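Histidinol dehydrogenase (Elizabethkingia anophelis NUHP1, PDB 6AN0) probably catalyses the two successive NAD-dependent, zinc-requiring oxidations of L-histidinol to L-histidinaldehyde and then to L-histidine, the last step of histidine biosynthesis. Local coordinates at residues A[95-98]-A[99-103]; A[422-425]-A[426-430]. One frame throughout, in Å; residues are numbered along the deposited sequence. Where two conformers were deposited one is given.

Contact 1 (A[95-98]-A[99-103]); sequences SNIE and KFHAS. With EDO (1,2-ethanediol), chain C.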
# COMPACT_ATOMS: atom_id res chain seq x y z
N SER A 95 -7.28 21.90 -12.34
CA SER A 95 -8.25 22.37 -11.37
C SER A 95 -9.18 21.24 -10.93
O SER A 95 -9.47 21.10 -9.73
CB SER A 95 -9.05 23.54 -11.93
OG SER A 95 -8.28 24.73 -11.89
N ASN A 96 -9.64 20.42 -11.88
CA ASN A 96 -10.55 19.33 -11.54
C ASN A 96 -9.86 18.25 -10.74
O ASN A 96 -10.43 17.72 -9.77
CB ASN A 96 -11.15 18.74 -12.82
CG ASN A 96 -12.15 19.66 -13.46
OD1 ASN A 96 -12.68 20.55 -12.81
ND2 ASN A 96 -12.42 19.45 -14.75
N ILE A 97 -8.64 17.88 -11.14
CA ILE A 97 -7.85 16.91 -10.39
C ILE A 97 -7.58 17.43 -8.97
O ILE A 97 -7.71 16.69 -7.98
CB ILE A 97 -6.54 16.61 -11.14
CG1 ILE A 97 -6.84 15.86 -12.45
CG2 ILE A 97 -5.57 15.81 -10.26
CD1 ILE A 97 -5.71 15.93 -13.49
N GLU A 98 -7.22 18.71 -8.85
CA GLU A 98 -6.94 19.25 -7.52
C GLU A 98 -8.19 19.23 -6.66
O GLU A 98 -8.14 18.86 -5.48
CB GLU A 98 -6.40 20.69 -7.63
CG GLU A 98 -5.94 21.25 -6.29
CD GLU A 98 -5.32 22.64 -6.40
OE1 GLU A 98 -5.46 23.28 -7.47
OE2 GLU A 98 -4.69 23.09 -5.42
N LYS A 99 -9.33 19.61 -7.24
CA LYS A 99 -10.57 19.66 -6.46
C LYS A 99 -10.95 18.28 -5.93
O LYS A 99 -11.29 18.12 -4.75
CB LYS A 99 -11.68 20.26 -7.31
CG LYS A 99 -12.95 20.56 -6.55
CD LYS A 99 -13.92 21.41 -7.38
CE LYS A 99 -15.24 21.58 -6.64
NZ LYS A 99 -16.25 22.29 -7.48
N PHE A 100 -10.87 17.25 -6.79
CA PHE A 100 -11.28 15.92 -6.36
C PHE A 100 -10.32 15.33 -5.34
O PHE A 100 -10.75 14.69 -4.37
CB PHE A 100 -11.41 14.98 -7.56
CG PHE A 100 -11.86 13.58 -7.19
CD1 PHE A 100 -13.12 13.38 -6.63
CD2 PHE A 100 -11.04 12.48 -7.40
CE1 PHE A 100 -13.56 12.10 -6.28
CE2 PHE A 100 -11.48 11.19 -7.06
CZ PHE A 100 -12.74 11.00 -6.51
N HIS A 101 -9.01 15.51 -5.53
CA HIS A 101 -8.07 14.93 -4.57
C HIS A 101 -8.05 15.69 -3.26
O HIS A 101 -7.81 15.09 -2.20
CB HIS A 101 -6.67 14.84 -5.16
CG HIS A 101 -6.56 13.78 -6.20
ND1 HIS A 101 -7.00 13.95 -7.49
CD2 HIS A 101 -6.14 12.49 -6.12
CE1 HIS A 101 -6.83 12.83 -8.17
NE2 HIS A 101 -6.31 11.93 -7.36
N ALA A 102 -8.32 17.00 -3.29
CA ALA A 102 -8.40 17.73 -2.04
C ALA A 102 -9.55 17.24 -1.17
O ALA A 102 -9.46 17.29 0.06
CB ALA A 102 -8.55 19.24 -2.31
N SER A 103 -10.63 16.74 -1.80
CA SER A 103 -11.80 16.27 -1.05
C SER A 103 -11.50 15.00 -0.27
O SER A 103 -12.27 14.63 0.62
CB SER A 103 -12.98 16.03 -2.00
OG SER A 103 -12.81 14.83 -2.77
C1 EDO C . -1.47 21.97 -6.97
O1 EDO C . -1.58 21.80 -5.55
C2 EDO C . -0.01 22.05 -7.38
O2 EDO C . 0.56 23.31 -7.00
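Ile97 and His101 sit one turn apart near the C-terminal end of helix 84-102, where the i to i+4 bonds run unbroken from Lys99 N to Ser95 O through Ala102 N to Glu98 O. The carbonyl of Ile97 takes two donors from the same residue. His101 N reaches Ile97 O at 3.0 Å as the regular helix bond. His101 ND1 reaches Ile97 O at 2.9 Å from the opposite face of the carbonyl plane. The imidazole meets this oxygen edge-on, with O only 6° out of the ring plane. The first torsion of His101 sets CG beside its own backbone N (chi1 -73°), which turns the ring back along the helix. There Ile97 CG2 lies alongside, 3.6 Å from His101 ND1. Ile97 also packs on Leu145, Met146 and Ile149 of helix 142-154. The extended chain of Lys99 carries NZ to Glu112 O of the second subunit, a hydrogen bond. Ser103 OG bonds back to Phe100 O at 2.6 Å. The bond from His101 ND1 requires a proton on that nitrogen, and together with the ring's in-plane approach it should restrict rotation of the imidazole.

Contact 2 (A[422-425]-A[426-430]); sequences AHKH and AVSVR. With ZN (zinc ion), chain B.
Val429 CG1 lies over one face of the His425 ring, a CH-pi contact 3.7 Å from the ring centroid. The methyl is offset toward the rim, and its nearest ring atom is NE2: Val429 CG1 to His425 NE2 is 3.3 Å. The two side chains cross at about a right angle. His425 has CG anti to its backbone N (chi1 -168°), while Val429 keeps CG1 beside its own N (chi1 -64°), and this brings the methyl back over the imidazole. At the ring edge, in plane, a water lies 3.1 Å from His425 ND1. In the conformer given for Ser428, the same water donates to its OG and so links the two side chains. Ser428 OG lies 2.9 Å from Lys424 O and is hydrogen-bonded to Glu412 of helix 401-417. Lys424 O also accepts Ser428 N. His425 with Val429 and Lys424 with Ser428 are i to i+4 pairs within helix 421-435, and the water spans i to i+3. This helix packs on helix 401-417 through Val427 against Ile411. Two residues before His425, it presents His423 to the metal. His423 NE2 binds the zinc ion at 2.2 Å. Two waters, together with His266 and Asp364 of the second subunit, complete the metal shell, so the zinc site is built across the dimer interface. His423 ND1 bonds to Glu265 of the second subunit, which should hold the ring's orientation and may make NE2 a stronger donor to the metal. Further along, Arg430 NH1 bonds to Ala426 O at 3.0 Å, with the oxygen close to the guanidinium plane. Arg430 NH2 forms a salt bridge with Asp259 of the second subunit.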
# COMPACT_ATOMS: atom_id res chain seq x y z
N ALA A 422 7.47 -8.19 31.24
CA ALA A 422 7.73 -6.75 31.20
C ALA A 422 6.53 -5.98 30.66
O ALA A 422 6.28 -4.85 31.09
CB ALA A 422 8.97 -6.44 30.37
N HIS A 423 5.79 -6.58 29.71
CA HIS A 423 4.56 -5.96 29.24
C HIS A 423 3.56 -5.81 30.38
O HIS A 423 2.92 -4.76 30.53
CB HIS A 423 3.94 -6.79 28.11
CG HIS A 423 4.57 -6.56 26.77
ND1 HIS A 423 5.85 -6.98 26.47
CD2 HIS A 423 4.09 -5.96 25.65
CE1 HIS A 423 6.13 -6.65 25.21
NE2 HIS A 423 5.08 -6.04 24.70
N LYS A 424 3.40 -6.86 31.18
CA LYS A 424 2.53 -6.79 32.35
C LYS A 424 3.03 -5.75 33.36
O LYS A 424 2.24 -4.99 33.92
CB LYS A 424 2.44 -8.16 33.02
CG LYS A 424 1.81 -8.12 34.41
CD LYS A 424 1.83 -9.49 35.08
CE LYS A 424 1.42 -9.39 36.54
NZ LYS A 424 1.28 -10.74 37.16
N HIS A 425 4.34 -5.71 33.59
CA HIS A 425 4.88 -4.83 34.61
C HIS A 425 4.73 -3.36 34.24
O HIS A 425 4.58 -2.51 35.12
CB HIS A 425 6.35 -5.16 34.88
CG HIS A 425 6.91 -4.50 36.11
ND1 HIS A 425 6.49 -4.81 37.38
CD2 HIS A 425 7.85 -3.53 36.25
CE1 HIS A 425 7.15 -4.08 38.26
NE2 HIS A 425 7.98 -3.29 37.60
N ALA A 426 4.77 -3.03 32.94
CA ALA A 426 4.61 -1.64 32.52
C ALA A 426 3.23 -1.10 32.89
O ALA A 426 3.08 0.10 33.15
CB ALA A 426 4.84 -1.52 31.01
N VAL A 427 2.21 -1.97 32.90
CA VAL A 427 0.90 -1.59 33.43
C VAL A 427 0.93 -1.56 34.96
O VAL A 427 0.46 -0.60 35.58
CB VAL A 427 -0.18 -2.56 32.92
CG1 VAL A 427 -1.54 -2.28 33.60
CG2 VAL A 427 -0.31 -2.50 31.41
N SER A 428 1.51 -2.59 35.57
CA SER A 428 1.48 -2.72 37.02
C SER A 428 2.05 -1.49 37.72
O SER A 428 1.50 -1.04 38.73
CB SER A 428 2.23 -3.98 37.45
OG SER A 428 1.73 -5.11 36.76
N VAL A 429 3.15 -0.92 37.20
CA VAL A 429 3.74 0.23 37.89
C VAL A 429 2.82 1.44 37.86
O VAL A 429 2.79 2.23 38.81
CB VAL A 429 5.14 0.56 37.32
CG1 VAL A 429 6.08 -0.60 37.57
CG2 VAL A 429 5.07 0.91 35.83
N ARG A 430 2.04 1.62 36.79
CA ARG A 430 1.07 2.71 36.78
C ARG A 430 -0.04 2.47 37.81
O ARG A 430 -0.39 3.38 38.57
CB ARG A 430 0.47 2.89 35.38
CG ARG A 430 1.18 3.90 34.48
CD ARG A 430 2.13 3.19 33.54
NE ARG A 430 2.68 4.06 32.50
CZ ARG A 430 3.69 3.69 31.70
NH1 ARG A 430 4.22 2.49 31.84
NH2 ARG A 430 4.16 4.52 30.77
ZN ZN B . 4.81 -5.48 22.58
O HOH W 1 4.25 -6.93 37.58
O HOH W 2 4.71 -4.52 20.57
O HOH W 3 6.21 -4.03 22.84

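How the contacts relate
From the N terminus the chain reaches contact 1 first, near the end of helix 84-102. Contact 2 follows much later, on the C-terminal helix 421-435. Each lies within a single helix, so neither closes a long loop, and they neither nest nor cross. Between them run the mixed sheet, ending in strand 391-399, and all of the parallel sheet but strand 10-13; helix 401-417 follows. The centres of contact 1 and contact 2 are about 48 Å apart, and their nearest atoms about 36 Å. Contact 1 belongs to the main body, beside helix 142-154; contact 2 belongs to the C-terminal helical pair, far from the centre of its own chain. Both face the second subunit, so the dimer interface is what they share.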